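Long-range contact in Atu0111 protein (Agrobacterium tumefaciens, PDB 2FSQ), which is of unknown function but, as a member of the 2H clan, may be related to the 2H phosphoesterases: residues M133-M145 and L202-I216. Sequence-based numbering, arbitrary orientation. Where two conformers were deposited one is given.
Sequences MRVTGLRPVGMVM and LDEELEKLRVAAPVI
Leu138 and Leu206 meet where helix 202-212 packs on the hairpin of strands 133-139 and 142-145: their side chains lie alongside, pointing opposite ways, and Leu138 CD1 comes to rest 3.5 Å from Leu206 N, against the helix backbone. The axes of strand 133-139 and helix 202-212 run broadly antiparallel, 148° between their directions. Leu202 reaches the hairpin turn, where its CD1 lies across Pro140 CD, the two side chains roughly perpendicular, while its CD2 touches CB of Leu138. Further along, Val135 divides its two branches. In the conformer described, chi1 of 63° sets CG1 between the backbone N and the carbonyl carbon, where it meets Arg210 CG at 3.7 Å and also CD2 of Leu209; CG2 faces Leu206 CD1. Both Leu209 and Ile216 meet Met143, a selenomethionine whose conformer here is bent at chi3 (52°): its CE approaches Ile216 CD1 tip to tip at 3.8 Å, whereas the Leu209 side chain lies athwart it. Met145, also a selenomethionine, in the conformer described brings its CE obliquely onto CB of Ile216. From helix 54-67, Ile59 packs on Met143 and Thr62 touches Leu138 and Leu209.

Beyond the helix, Ile216 N donates to Met133 O over 2.9 Å, tying the loop to the edge strand. Water 1 links Met133 N to Ile216 O, and water 3 takes the N-H of Val135 and donates to Ala213 O. At the outer margin, water 2 donates to Val135 O at 2.8 Å and accepts from Arg210 NE and Arg134 NH1, lying in plane at the edge of both guanidinium groups; Arg134 NE is hydrogen-bonded to Ala148 O. The chemistry thus joins an apolar helix-on-sheet interface to a water-bridged edge, where Arg134 NH1 and Arg210 NH2 are 4.6 Å apart and water 2, accepting from both groups, may lessen their repulsion.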
loop_
_atom_site.group_PDB
_atom_site.type_symbol
_atom_site.label_atom_id
_atom_site.label_comp_id
_atom_site.label_asym_id
_atom_site.label_seq_id
_atom_site.Cartn_x
_atom_site.Cartn_y
_atom_site.Cartn_z
HETATM N N MSE A 133 8.281 -7.246 -9.533
HETATM C CA MSE A 133 6.883 -7.511 -9.208
HETATM C C MSE A 133 6.017 -7.265 -10.437
HETATM O O MSE A 133 6.400 -6.483 -11.328
HETATM C CB MSE A 133 6.405 -6.603 -8.060
HETATM C CG MSE A 133 7.309 -6.594 -6.829
HETATM SE SE MSE A 133 7.322 -8.288 -5.861
HETATM C CE MSE A 133 5.529 -8.307 -5.099
ATOM N N ARG A 134 4.859 -7.906 -10.485
ATOM C CA ARG A 134 3.885 -7.720 -11.573
ATOM C C ARG A 134 2.500 -7.570 -10.972
ATOM O O ARG A 134 2.230 -8.059 -9.859
ATOM C CB ARG A 134 3.890 -8.873 -12.585
ATOM C CG ARG A 134 3.539 -10.198 -12.005
ATOM C CD ARG A 134 3.665 -11.212 -13.117
ATOM N NE ARG A 134 3.630 -12.583 -12.635
ATOM C CZ ARG A 134 2.552 -13.344 -12.710
ATOM N NH1 ARG A 134 1.425 -12.846 -13.219
ATOM N NH2 ARG A 134 2.597 -14.587 -12.263
ATOM N N VAL A 135 1.612 -6.901 -11.705
ATOM C CA VAL A 135 0.224 -6.726 -11.269
ATOM C C VAL A 135 -0.641 -7.922 -11.666
ATOM O O VAL A 135 -0.645 -8.339 -12.827
ATOM C CB VAL A 135 -0.394 -5.389 -11.788
ATOM C CG1 VAL A 135 -0.466 -5.338 -13.325
ATOM C CG2 VAL A 135 -1.783 -5.132 -11.155
ATOM N N THR A 136 -1.371 -8.467 -10.695
ATOM C CA THR A 136 -2.185 -9.660 -10.912
ATOM C C THR A 136 -3.680 -9.402 -10.764
ATOM O O THR A 136 -4.484 -10.224 -11.199
ATOM C CB THR A 136 -1.784 -10.781 -9.960
ATOM O OG1 THR A 136 -1.885 -10.303 -8.620
ATOM C CG2 THR A 136 -0.335 -11.169 -10.211
ATOM N N GLY A 137 -4.065 -8.267 -10.174
ATOM C CA GLY A 137 -5.493 -7.981 -9.991
ATOM C C GLY A 137 -5.692 -6.500 -9.814
ATOM O O GLY A 137 -4.754 -5.791 -9.459
ATOM N N LEU A 138 -6.928 -6.052 -10.029
ATOM C CA LEU A 138 -7.330 -4.659 -9.804
ATOM C C LEU A 138 -8.623 -4.637 -9.032
ATOM O O LEU A 138 -9.515 -5.450 -9.261
ATOM C CB LEU A 138 -7.569 -3.915 -11.126
ATOM C CG LEU A 138 -6.476 -3.280 -11.960
ATOM C CD1 LEU A 138 -7.118 -2.427 -13.045
ATOM C CD2 LEU A 138 -5.573 -2.438 -11.088
ATOM N N ARG A 139 -8.742 -3.656 -8.155
ATOM C CA ARG A 139 -9.968 -3.454 -7.390
ATOM C C ARG A 139 -10.069 -1.947 -7.162
ATOM O O ARG A 139 -9.127 -1.220 -7.438
ATOM C CB ARG A 139 -9.864 -4.223 -6.081
ATOM C CG ARG A 139 -8.621 -3.827 -5.306
ATOM C CD ARG A 139 -8.296 -4.754 -4.180
ATOM N NE ARG A 139 -6.995 -4.386 -3.625
ATOM C CZ ARG A 139 -6.342 -5.094 -2.714
ATOM N NH1 ARG A 139 -6.864 -6.218 -2.240
ATOM N NH2 ARG A 139 -5.164 -4.669 -2.273
ATOM N N PRO A 140 -11.227 -1.456 -6.698
ATOM C CA PRO A 140 -11.330 0.009 -6.541
ATOM C C PRO A 140 -10.239 0.671 -5.700
ATOM O O PRO A 140 -9.887 1.820 -5.969
ATOM C CB PRO A 140 -12.704 0.192 -5.900
ATOM C CG PRO A 140 -13.480 -0.959 -6.447
ATOM C CD PRO A 140 -12.505 -2.119 -6.382
ATOM N N VAL A 141 -9.682 -0.045 -4.722
ATOM C CA VAL A 141 -8.607 0.540 -3.920
ATOM C C VAL A 141 -7.220 0.479 -4.569
ATOM O O VAL A 141 -6.280 1.092 -4.064
ATOM C CB VAL A 141 -8.527 -0.036 -2.480
ATOM C CG1 VAL A 141 -9.771 0.341 -1.692
ATOM C CG2 VAL A 141 -8.325 -1.537 -2.468
ATOM N N GLY A 142 -7.065 -0.283 -5.657
ATOM C CA GLY A 142 -5.765 -0.312 -6.314
ATOM C C GLY A 142 -5.357 -1.648 -6.914
ATOM O O GLY A 142 -6.194 -2.428 -7.332
HETATM N N MSE A 143 -4.054 -1.915 -6.913
HETATM C CA MSE A 143 -3.478 -3.042 -7.649
HETATM C C MSE A 143 -2.956 -4.114 -6.725
HETATM O O MSE A 143 -2.189 -3.813 -5.799
HETATM C CB MSE A 143 -2.296 -2.562 -8.467
HETATM C CG MSE A 143 -2.632 -1.453 -9.415
HETATM SE SE MSE A 143 -1.110 -0.369 -9.929
HETATM C CE MSE A 143 0.115 -1.757 -10.511
ATOM N N VAL A 144 -3.336 -5.358 -6.992
ATOM C CA VAL A 144 -2.789 -6.485 -6.263
ATOM C C VAL A 144 -1.548 -6.936 -7.045
ATOM O O VAL A 144 -1.572 -6.994 -8.286
ATOM C CB VAL A 144 -3.788 -7.635 -6.179
ATOM C CG1 VAL A 144 -3.166 -8.838 -5.473
ATOM C CG2 VAL A 144 -5.054 -7.180 -5.459
HETATM N N MSE A 145 -0.490 -7.307 -6.334
HETATM C CA MSE A 145 0.752 -7.703 -6.982
HETATM C C MSE A 145 1.379 -8.922 -6.370
HETATM O O MSE A 145 1.182 -9.209 -5.190
HETATM C CB MSE A 145 1.755 -6.583 -6.855
HETATM C CG MSE A 145 1.207 -5.306 -7.412
HETATM SE SE MSE A 145 2.230 -3.711 -6.954
HETATM C CE MSE A 145 3.972 -4.239 -7.600
ATOM N N LEU A 202 -12.753 -2.932 -14.433
ATOM C CA LEU A 202 -11.539 -3.454 -13.766
ATOM C C LEU A 202 -10.898 -4.545 -14.629
ATOM O O LEU A 202 -9.683 -4.615 -14.757
ATOM C CB LEU A 202 -11.871 -3.997 -12.375
ATOM C CG LEU A 202 -12.280 -2.899 -11.385
ATOM C CD1 LEU A 202 -12.984 -3.486 -10.167
ATOM C CD2 LEU A 202 -11.079 -2.072 -10.945
ATOM N N ASP A 203 -11.738 -5.365 -15.260
ATOM C CA ASP A 203 -11.244 -6.440 -16.122
ATOM C C ASP A 203 -10.499 -5.840 -17.304
ATOM O O ASP A 203 -9.370 -6.245 -17.627
ATOM C CB ASP A 203 -12.406 -7.299 -16.634
ATOM C CG ASP A 203 -12.996 -8.207 -15.569
ATOM O OD1 ASP A 203 -12.382 -8.366 -14.490
ATOM O OD2 ASP A 203 -14.102 -8.754 -15.818
ATOM N N GLU A 204 -11.116 -4.855 -17.940
ATOM C CA GLU A 204 -10.545 -4.249 -19.138
ATOM C C GLU A 204 -9.236 -3.528 -18.775
ATOM O O GLU A 204 -8.224 -3.665 -19.469
ATOM C CB GLU A 204 -11.563 -3.290 -19.778
ATOM C CG GLU A 204 -11.108 -2.610 -21.064
ATOM C CD GLU A 204 -12.225 -1.845 -21.734
ATOM O OE1 GLU A 204 -13.063 -2.500 -22.395
ATOM O OE2 GLU A 204 -12.240 -0.597 -21.624
ATOM N N GLU A 205 -9.246 -2.781 -17.668
ATOM C CA GLU A 205 -8.064 -2.010 -17.268
ATOM C C GLU A 205 -6.918 -2.867 -16.764
ATOM O O GLU A 205 -5.759 -2.517 -16.966
ATOM C CB GLU A 205 -8.398 -0.918 -16.240
ATOM C CG GLU A 205 -9.353 0.155 -16.789
ATOM C CD GLU A 205 -8.838 0.891 -18.022
ATOM O OE1 GLU A 205 -7.646 1.274 -18.049
ATOM O OE2 GLU A 205 -9.659 1.106 -18.952
ATOM N N LEU A 206 -7.244 -3.985 -16.121
ATOM C CA LEU A 206 -6.204 -4.926 -15.683
ATOM C C LEU A 206 -5.422 -5.446 -16.877
ATOM O O LEU A 206 -4.186 -5.460 -16.849
ATOM C CB LEU A 206 -6.782 -6.086 -14.877
ATOM C CG LEU A 206 -5.775 -7.203 -14.538
ATOM C CD1 LEU A 206 -4.614 -6.705 -13.663
ATOM C CD2 LEU A 206 -6.492 -8.389 -13.888
ATOM N N GLU A 207 -6.130 -5.859 -17.927
ATOM C CA GLU A 207 -5.417 -6.405 -19.083
ATOM C C GLU A 207 -4.609 -5.327 -19.813
ATOM O O GLU A 207 -3.499 -5.597 -20.279
ATOM C CB GLU A 207 -6.329 -7.221 -20.010
ATOM C CG GLU A 207 -7.528 -6.508 -20.621
ATOM C CD GLU A 207 -8.123 -7.253 -21.831
ATOM O OE1 GLU A 207 -7.593 -8.329 -22.212
ATOM O OE2 GLU A 207 -9.126 -6.764 -22.403
ATOM N N LYS A 208 -5.138 -4.104 -19.864
ATOM C CA LYS A 208 -4.433 -2.974 -20.466
ATOM C C LYS A 208 -3.168 -2.636 -19.666
ATOM O O LYS A 208 -2.103 -2.394 -20.242
ATOM C CB LYS A 208 -5.359 -1.755 -20.596
ATOM C CG LYS A 208 -4.729 -0.514 -21.216
ATOM C CD LYS A 208 -5.704 0.648 -21.251
ATOM C CE LYS A 208 -5.043 1.881 -21.831
ATOM N NZ LYS A 208 -5.966 3.033 -21.941
ATOM N N LEU A 209 -3.289 -2.647 -18.343
ATOM C CA LEU A 209 -2.164 -2.341 -17.472
ATOM C C LEU A 209 -1.066 -3.406 -17.553
ATOM O O LEU A 209 0.123 -3.068 -17.595
ATOM C CB LEU A 209 -2.658 -2.184 -16.024
ATOM C CG LEU A 209 -1.613 -1.852 -14.976
ATOM C CD1 LEU A 209 -0.899 -0.548 -15.277
ATOM C CD2 LEU A 209 -2.281 -1.774 -13.624
ATOM N N ARG A 210 -1.461 -4.679 -17.564
ATOM C CA ARG A 210 -0.503 -5.789 -17.673
ATOM C C ARG A 210 0.315 -5.730 -18.960
ATOM O O ARG A 210 1.502 -6.073 -18.974
ATOM C CB ARG A 210 -1.212 -7.137 -17.563
ATOM C CG ARG A 210 -1.643 -7.489 -16.143
ATOM C CD ARG A 210 -2.377 -8.825 -16.125
ATOM N NE ARG A 210 -1.442 -9.926 -16.324
ATOM C CZ ARG A 210 -1.688 -11.022 -17.038
ATOM N NH1 ARG A 210 -2.863 -11.184 -17.650
ATOM N NH2 ARG A 210 -0.755 -11.959 -17.138
ATOM N N VAL A 211 -0.309 -5.280 -20.043
ATOM C CA VAL A 211 0.416 -5.095 -21.302
ATOM C C VAL A 211 1.340 -3.881 -21.260
ATOM O O VAL A 211 2.480 -3.938 -21.732
ATOM C CB VAL A 211 -0.557 -4.998 -22.503
ATOM C CG1 VAL A 211 0.189 -4.601 -23.786
ATOM C CG2 VAL A 211 -1.292 -6.328 -22.703
ATOM N N ALA A 212 0.848 -2.779 -20.704
ATOM C CA ALA A 212 1.612 -1.534 -20.683
ATOM C C ALA A 212 2.753 -1.565 -19.684
ATOM O O ALA A 212 3.772 -0.880 -19.866
ATOM C CB ALA A 212 0.701 -0.353 -20.380
ATOM N N ALA A 213 2.577 -2.341 -18.610
ATOM C CA ALA A 213 3.562 -2.404 -17.528
ATOM C C ALA A 213 3.662 -3.859 -17.072
ATOM O O ALA A 213 3.173 -4.203 -15.999
ATOM C CB ALA A 213 3.146 -1.501 -16.356
ATOM N N PRO A 214 4.272 -4.723 -17.898
ATOM C CA PRO A 214 4.327 -6.149 -17.558
ATOM C C PRO A 214 5.169 -6.471 -16.315
ATOM O O PRO A 214 5.000 -7.528 -15.711
ATOM C CB PRO A 214 4.944 -6.792 -18.810
ATOM C CG PRO A 214 5.682 -5.687 -19.466
ATOM C CD PRO A 214 4.871 -4.451 -19.222
ATOM N N VAL A 215 6.092 -5.581 -15.971
ATOM C CA VAL A 215 6.649 -5.530 -14.624
ATOM C C VAL A 215 6.464 -4.105 -14.127
ATOM O O VAL A 215 6.505 -3.139 -14.907
ATOM C CB VAL A 215 8.139 -5.947 -14.548
ATOM C CG1 VAL A 215 8.283 -7.439 -14.734
ATOM C CG2 VAL A 215 8.987 -5.177 -15.562
ATOM N N ILE A 216 6.252 -3.971 -12.828
ATOM C CA ILE A 216 5.983 -2.669 -12.249
ATOM C C ILE A 216 7.321 -2.095 -11.825
ATOM O O ILE A 216 7.850 -2.444 -10.762
ATOM C CB ILE A 216 4.985 -2.774 -11.071
ATOM C CG1 ILE A 216 3.673 -3.422 -11.541
ATOM C CG2 ILE A 216 4.725 -1.394 -10.462
ATOM C CD1 ILE A 216 3.028 -2.782 -12.759
HETATM O O HOH W 1 9.215 -4.567 -9.950
HETATM O O HOH W 2 0.820 -9.937 -14.619
HETATM O O HOH W 3 2.543 -6.273 -14.311
#